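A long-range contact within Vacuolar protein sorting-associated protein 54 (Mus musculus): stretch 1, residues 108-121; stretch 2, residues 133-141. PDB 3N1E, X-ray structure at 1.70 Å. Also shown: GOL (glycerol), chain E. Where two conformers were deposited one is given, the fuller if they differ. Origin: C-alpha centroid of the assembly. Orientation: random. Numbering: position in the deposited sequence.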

ATOM      1  N   GLN A 108       0.491  20.080  14.260  1.00 11.00           N
ATOM      2  CA  GLN A 108      -0.389  19.022  13.771  0.50 10.34           C
ATOM      3  C   GLN A 108       0.049  18.473  12.419  1.00  9.01           C
ATOM      4  O   GLN A 108       0.176  17.259  12.236  1.00  6.99           O
ATOM      5  CB  GLN A 108      -1.835  19.524  13.674  0.50  9.42           C
ATOM      6  CG  GLN A 108      -2.816  18.425  13.892  0.50 12.80           C
ATOM      7  CD  GLN A 108      -4.250  18.886  13.714  0.50 14.70           C
ATOM      8  OE1 GLN A 108      -4.521  19.842  12.988  0.50 12.01           O
ATOM      9  NE2 GLN A 108      -5.182  18.191  14.368  0.50 14.63           N
ATOM     10  N   ASN A 109       0.270  19.371  11.466  1.00  9.95           N
ATOM     11  CA  ASN A 109       0.829  18.975  10.167  1.00  8.67           C
ATOM     12  C   ASN A 109       2.148  18.162  10.376  1.00 10.84           C
ATOM     13  O   ASN A 109       2.336  17.100   9.780  1.00  9.24           O
ATOM     14  CB  ASN A 109       1.073  20.259   9.355  1.00 10.18           C
ATOM     15  CG  ASN A 109       1.747  20.025   8.009  1.00 12.20           C
ATOM     16  OD1 ASN A 109       2.472  20.883   7.544  1.00 14.34           O
ATOM     17  ND2 ASN A 109       1.476  18.894   7.359  1.00 12.66           N
ATOM     18  N   GLY A 110       2.987  18.629  11.304  1.00  8.52           N
ATOM     19  CA  GLY A 110       4.296  18.002  11.574  1.00 10.31           C
ATOM     20  C   GLY A 110       4.131  16.571  12.052  1.00  7.08           C
ATOM     21  O   GLY A 110       4.866  15.666  11.655  1.00  7.91           O
ATOM     22  N   LEU A 111       3.107  16.338  12.866  1.00  6.53           N
ATOM     23  CA  LEU A 111       2.909  14.985  13.397  1.00  8.79           C
ATOM     24  C   LEU A 111       2.463  14.036  12.311  1.00 11.04           C
ATOM     25  O   LEU A 111       2.897  12.892  12.259  1.00  7.61           O
ATOM     26  CB  LEU A 111       1.867  15.001  14.517  1.00  6.40           C
ATOM     27  CG  LEU A 111       2.351  15.531  15.866  1.00  6.69           C
ATOM     28  CD1 LEU A 111       1.145  15.855  16.777  1.00  7.94           C
ATOM     29  CD2 LEU A 111       3.292  14.539  16.590  1.00  8.58           C
ATOM     30  N   VAL A 112       1.590  14.511  11.423  1.00  6.48           N
ATOM     31  CA  VAL A 112       1.180  13.666  10.319  1.00  6.41           C
ATOM     32  C   VAL A 112       2.382  13.380   9.400  1.00  7.83           C
ATOM     33  O   VAL A 112       2.596  12.246   8.999  1.00  8.07           O
ATOM     34  CB  VAL A 112       0.030  14.299   9.552  1.00  7.81           C
ATOM     35  CG1 VAL A 112      -0.323  13.442   8.340  1.00  8.58           C
ATOM     36  CG2 VAL A 112      -1.179  14.450  10.482  1.00  8.65           C
ATOM     37  N   THR A 113       3.159  14.419   9.092  1.00  5.31           N
ATOM     38  CA  THR A 113       4.381  14.249   8.267  1.00  5.89           C
ATOM     39  C   THR A 113       5.284  13.159   8.861  1.00  8.31           C
ATOM     40  O   THR A 113       5.835  12.323   8.137  1.00  8.39           O
ATOM     41  CB  THR A 113       5.105  15.563   8.105  1.00  7.36           C
ATOM     42  OG1 THR A 113       4.217  16.445   7.386  1.00 10.65           O
ATOM     43  CG2 THR A 113       6.426  15.388   7.292  1.00  9.67           C
ATOM     44  N   ALA A 114       5.395  13.172  10.188  1.00  7.92           N
ATOM     45  CA  ALA A 114       6.217  12.190  10.910  1.00  6.46           C
ATOM     46  C   ALA A 114       5.636  10.756  10.797  1.00  7.66           C
ATOM     47  O   ALA A 114       6.358   9.775  10.545  1.00  6.88           O
ATOM     48  CB  ALA A 114       6.322  12.607  12.394  1.00  6.34           C
ATOM     49  N   ASP A 115       4.331  10.645  11.013  1.00  8.28           N
ATOM     50  CA  ASP A 115       3.661   9.328  10.930  1.00  7.03           C
ATOM     51  C   ASP A 115       3.796   8.800   9.491  1.00  9.58           C
ATOM     52  O   ASP A 115       4.086   7.627   9.271  1.00  8.31           O
ATOM     53  CB  ASP A 115       2.195   9.483  11.371  1.00  5.76           C
ATOM     54  CG  ASP A 115       1.799   8.565  12.539  1.00  9.24           C
ATOM     55  OD1 ASP A 115       2.612   7.742  13.019  1.00  9.86           O
ATOM     56  OD2 ASP A 115       0.619   8.693  12.969  1.00 15.29           O
ATOM     57  N   VAL A 116       3.626   9.680   8.515  1.00  6.11           N
ATOM     58  CA  VAL A 116       3.769   9.288   7.112  1.00  5.59           C
ATOM     59  C   VAL A 116       5.207   8.886   6.804  1.00  7.01           C
ATOM     60  O   VAL A 116       5.426   7.939   6.058  1.00  7.72           O
ATOM     61  CB  VAL A 116       3.283  10.412   6.183  1.00  9.90           C
ATOM     62  CG1 VAL A 116       3.714  10.166   4.736  1.00 10.49           C
ATOM     63  CG2 VAL A 116       1.763  10.517   6.324  1.00  8.56           C
ATOM     64  N   ALA A 117       6.179   9.566   7.399  1.00  7.74           N
ATOM     65  CA  ALA A 117       7.586   9.132   7.232  1.00  8.51           C
ATOM     66  C   ALA A 117       7.828   7.713   7.752  1.00  8.98           C
ATOM     67  O   ALA A 117       8.612   6.962   7.165  1.00  8.45           O
ATOM     68  CB  ALA A 117       8.541  10.100   7.894  1.00 11.28           C
ATOM     69  N   PHE A 118       7.186   7.344   8.865  1.00  8.38           N
ATOM     70  CA  PHE A 118       7.252   5.947   9.337  1.00  8.48           C
ATOM     71  C   PHE A 118       6.653   4.968   8.291  1.00  8.13           C
ATOM     72  O   PHE A 118       7.258   3.959   7.939  1.00  8.02           O
ATOM     73  CB  PHE A 118       6.576   5.813  10.701  1.00  7.30           C
ATOM     74  CG  PHE A 118       6.531   4.404  11.210  1.00  6.94           C
ATOM     75  CD1 PHE A 118       7.664   3.846  11.784  1.00  6.70           C
ATOM     76  CD2 PHE A 118       5.373   3.642  11.098  1.00  9.70           C
ATOM     77  CE1 PHE A 118       7.652   2.519  12.261  1.00  8.27           C
ATOM     78  CE2 PHE A 118       5.336   2.304  11.591  1.00 10.05           C
ATOM     79  CZ  PHE A 118       6.470   1.763  12.173  1.00  8.82           C
ATOM     80  N   TYR A 119       5.474   5.310   7.777  1.00  7.29           N
ATOM     81  CA  TYR A 119       4.806   4.516   6.744  1.00  7.49           C
ATOM     82  C   TYR A 119       5.672   4.336   5.509  1.00  6.81           C
ATOM     83  O   TYR A 119       5.816   3.229   5.000  1.00  6.28           O
ATOM     84  CB  TYR A 119       3.482   5.199   6.349  1.00  8.28           C
ATOM     85  CG  TYR A 119       2.790   4.594   5.134  1.00  7.09           C
ATOM     86  CD1 TYR A 119       3.070   5.060   3.861  1.00  8.50           C
ATOM     87  CD2 TYR A 119       1.886   3.524   5.276  1.00 10.48           C
ATOM     88  CE1 TYR A 119       2.456   4.502   2.744  1.00  7.62           C
ATOM     89  CE2 TYR A 119       1.271   2.964   4.151  1.00  7.89           C
ATOM     90  CZ  TYR A 119       1.551   3.484   2.912  1.00  7.68           C
ATOM     91  OH  TYR A 119       0.974   2.983   1.782  1.00 10.16           O
ATOM     92  N   THR A 120       6.213   5.428   4.997  1.00  6.17           N
ATOM     93  CA  THR A 120       7.021   5.397   3.771  0.50  7.28           C
ATOM     94  C   THR A 120       8.301   4.571   3.955  1.00  9.59           C
ATOM     95  O   THR A 120       8.690   3.778   3.072  1.00  9.68           O
ATOM     96  CB  THR A 120       7.376   6.832   3.334  0.50  9.33           C
ATOM     97  OG1 THR A 120       6.170   7.584   3.102  0.50 11.41           O
ATOM     98  CG2 THR A 120       8.180   6.817   2.084  0.50 12.42           C
ATOM     99  N   GLY A 121       8.959   4.795   5.089  1.00  8.26           N
ATOM    100  CA  GLY A 121      10.179   4.075   5.454  1.00  8.57           C
ATOM    101  C   GLY A 121       9.919   2.581   5.525  1.00 10.26           C
ATOM    102  O   GLY A 121      10.674   1.767   4.947  1.00  9.18           O
ATOM    103  N   ASP A 133       7.186   4.993  -6.440  1.00 10.34           N
ATOM    104  CA  ASP A 133       6.823   6.418  -6.435  1.00 14.14           C
ATOM    105  C   ASP A 133       5.468   6.519  -5.727  1.00 10.09           C
ATOM    106  O   ASP A 133       4.408   6.296  -6.320  1.00 13.37           O
ATOM    107  CB  ASP A 133       6.688   6.893  -7.880  1.00 13.31           C
ATOM    108  CG  ASP A 133       6.293   8.342  -7.995  1.00 21.59           C
ATOM    109  OD1 ASP A 133       6.082   9.021  -6.953  1.00 21.88           O
ATOM    110  OD2 ASP A 133       6.195   8.800  -9.165  1.00 21.65           O
ATOM    111  N   LEU A 134       5.526   6.846  -4.441  1.00 10.97           N
ATOM    112  CA  LEU A 134       4.325   6.821  -3.606  1.00 10.14           C
ATOM    113  C   LEU A 134       3.482   8.079  -3.676  1.00 12.57           C
ATOM    114  O   LEU A 134       2.296   8.061  -3.309  1.00 12.92           O
ATOM    115  CB  LEU A 134       4.737   6.563  -2.149  1.00 10.97           C
ATOM    116  CG  LEU A 134       5.504   5.251  -1.917  1.00 12.31           C
ATOM    117  CD1 LEU A 134       5.881   5.192  -0.420  1.00 16.32           C
ATOM    118  CD2 LEU A 134       4.672   4.013  -2.340  1.00 12.39           C
ATOM    119  N   ASN A 135       4.106   9.176  -4.113  1.00 13.89           N
ATOM    120  CA  ASN A 135       3.435  10.489  -4.236  1.00 13.61           C
ATOM    121  C   ASN A 135       2.619  10.817  -3.004  1.00 12.94           C
ATOM    122  O   ASN A 135       1.405  11.032  -3.092  1.00 12.09           O
ATOM    123  CB  ASN A 135       2.545  10.521  -5.483  1.00 13.99           C
ATOM    124  CG  ASN A 135       1.940  11.913  -5.779  1.00 20.42           C
ATOM    125  OD1 ASN A 135       0.986  12.013  -6.554  1.00 31.17           O
ATOM    126  ND2 ASN A 135       2.473  12.964  -5.152  1.00 19.67           N
ATOM    127  N   MET A 136       3.282  10.815  -1.852  1.00 15.06           N
ATOM    128  CA  MET A 136       2.558  11.012  -0.614  0.50 12.74           C
ATOM    129  C   MET A 136       2.005  12.432  -0.463  1.00 16.90           C
ATOM    130  O   MET A 136       1.042  12.644   0.285  1.00 15.51           O
ATOM    131  CB  MET A 136       3.432  10.635   0.565  0.50 17.07           C
ATOM    132  CG  MET A 136       2.825   9.545   1.363  0.50 30.02           C
ATOM    133  SD  MET A 136       2.517   7.946   0.532  0.50  8.98           S
ATOM    134  CE  MET A 136       1.308   7.462   1.726  0.50 13.33           C
ATOM    135  N   ALA A 137       2.603  13.390  -1.176  1.00 17.67           N
ATOM    136  CA  ALA A 137       2.127  14.795  -1.150  1.00 21.26           C
ATOM    137  C   ALA A 137       0.653  14.943  -1.564  1.00 18.67           C
ATOM    138  O   ALA A 137      -0.003  15.913  -1.180  1.00 20.21           O
ATOM    139  CB  ALA A 137       3.016  15.679  -2.024  1.00 19.71           C
ATOM    140  N   GLU A 138       0.141  13.975  -2.326  1.00 17.42           N
ATOM    141  CA  GLU A 138      -1.275  13.895  -2.705  1.00 19.06           C
ATOM    142  C   GLU A 138      -2.254  13.980  -1.521  1.00 13.88           C
ATOM    143  O   GLU A 138      -3.378  14.445  -1.670  1.00 16.78           O
ATOM    144  CB  GLU A 138      -1.506  12.618  -3.533  1.00 18.98           C
ATOM    145  CG  GLU A 138      -2.956  12.219  -3.762  1.00 35.65           C
ATOM    146  CD  GLU A 138      -3.122  11.172  -4.851  1.00 49.49           C
ATOM    147  OE1 GLU A 138      -2.200  10.351  -5.057  1.00 20.25           O
ATOM    148  OE2 GLU A 138      -4.186  11.193  -5.518  1.00 53.16           O
ATOM    149  N   ILE A 139      -1.843  13.526  -0.342  1.00 12.19           N
ATOM    150  CA  ILE A 139      -2.764  13.514   0.815  1.00 12.49           C
ATOM    151  C   ILE A 139      -3.187  14.906   1.291  1.00 14.39           C
ATOM    152  O   ILE A 139      -4.143  15.015   2.063  1.00 18.72           O
ATOM    153  CB  ILE A 139      -2.190  12.739   2.023  1.00 11.28           C
ATOM    154  CG1 ILE A 139      -1.013  13.492   2.678  1.00 12.82           C
ATOM    155  CG2 ILE A 139      -1.858  11.279   1.603  1.00 14.61           C
ATOM    156  CD1 ILE A 139      -0.406  12.740   3.887  1.00 10.71           C
ATOM    157  N   TRP A 140      -2.475  15.934   0.843  1.00 14.56           N
ATOM    158  CA  TRP A 140      -2.779  17.329   1.211  1.00 13.05           C
ATOM    159  C   TRP A 140      -3.576  18.088   0.140  1.00 43.90           C
ATOM    160  O   TRP A 140      -3.900  19.266   0.338  1.00 30.93           O
ATOM    161  CB  TRP A 140      -1.505  18.105   1.573  1.00 16.99           C
ATOM    162  CG  TRP A 140      -0.719  17.465   2.678  1.00 15.46           C
ATOM    163  CD1 TRP A 140       0.473  16.808   2.561  1.00 13.32           C
ATOM    164  CD2 TRP A 140      -1.101  17.359   4.054  1.00 13.39           C
ATOM    165  NE1 TRP A 140       0.871  16.313   3.779  1.00 17.97           N
ATOM    166  CE2 TRP A 140      -0.083  16.628   4.714  1.00 11.93           C
ATOM    167  CE3 TRP A 140      -2.211  17.806   4.797  1.00 13.79           C
ATOM    168  CZ2 TRP A 140      -0.126  16.353   6.078  1.00 14.06           C
ATOM    169  CZ3 TRP A 140      -2.252  17.545   6.159  1.00 11.39           C
ATOM    170  CH2 TRP A 140      -1.219  16.805   6.787  1.00 10.13           C
ATOM    171  N   GLU A 141      -3.899  17.413  -0.965  1.00 29.13           N
ATOM    172  CA  GLU A 141      -4.684  18.022  -2.061  1.00 36.03           C
ATOM    173  C   GLU A 141      -6.096  18.352  -1.616  1.00 42.53           C
ATOM    174  O   GLU A 141      -6.951  17.467  -1.567  1.00 45.14           O
ATOM    175  CB  GLU A 141      -4.776  17.098  -3.271  1.00 32.40           C
ATOM    176  CG  GLU A 141      -3.517  16.399  -3.644  1.00 55.47           C
ATOM    177  CD  GLU A 141      -2.685  17.139  -4.643  1.00 56.87           C
ATOM    178  OE1 GLU A 141      -2.344  18.319  -4.400  1.00 61.25           O
ATOM    179  OE2 GLU A 141      -2.352  16.512  -5.671  1.00 44.95           O
TER
HETATM  180  C1  GOL E 976       5.283  13.758   2.196  1.00 41.87           C
HETATM  181  O1  GOL E 976       5.987  14.657   1.359  1.00 49.08           O
HETATM  182  C2  GOL E 976       3.998  14.362   2.763  1.00 59.80           C
HETATM  183  O2  GOL E 976       3.911  15.771   2.567  1.00 31.87           O
HETATM  184  C3  GOL E 976       3.938  14.005   4.249  1.00 27.45           C
HETATM  185  O3  GOL E 976       3.096  14.911   4.924  1.00 30.25           O

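How does the start of stretch 2 reach the helix of stretch 1? Leu-134, in the loop, points its CA-to-CB bond toward the helix and sends CD1 to within 3.8 Å of Thr-120 CG2. The CA-to-CB bond of Thr-120 points sideways, and with chi1 in the m well (-59°) its methyl CG2 is the atom nearest the leucine. Asp-133 and Asn-135, on either side of Leu-134 in sequence, stay exposed and out of reach, as suits polar side chains.

What does Met-136 contribute as the 3-10 segment begins? Its long, flexible side chain lies against two helix residues three positions apart, nearly one turn: its CG packs 3.5 Å from Val-116 CG1, and its CE comes 3.3 Å from Tyr-119 CE1. The sulfur also takes part, with SD 5.3 Å from the centroid of the Tyr-119 ring in an oblique approach. In the conformer given, chi1 is -120°, between the usual wells.

Why do Ala-137 and Glu-138 not join in? The 3-10 turn carries them out of reach and brings Ile-139 back toward the helix, helped by the backbone bond from Ile-139 N to Met-136 O (3.1 Å). Ile-139 is buried, and its CD1 reaches Val-116 CG2 at 3.9 Å, so this valine meets both Met-136 and Ile-139.

How does Trp-140 close the contact? The six-membered ring of its indole meets two helix residues through CZ2, which lies 3.7 Å from Val-112 CG1 and 3.3 Å from Asn-109 ND2, the latter sitting over one face of the ring. No hydrogen bond joins the stretches directly, and packing buries 393 Å² in all. A glycerol, probably from the crystallisation liquor, adds a polar bridge: Trp-140 NE1 donates to its O3 (2.9 Å), and Thr-113 OG1 hydrogen-bonds the same O3 at 3.1 Å.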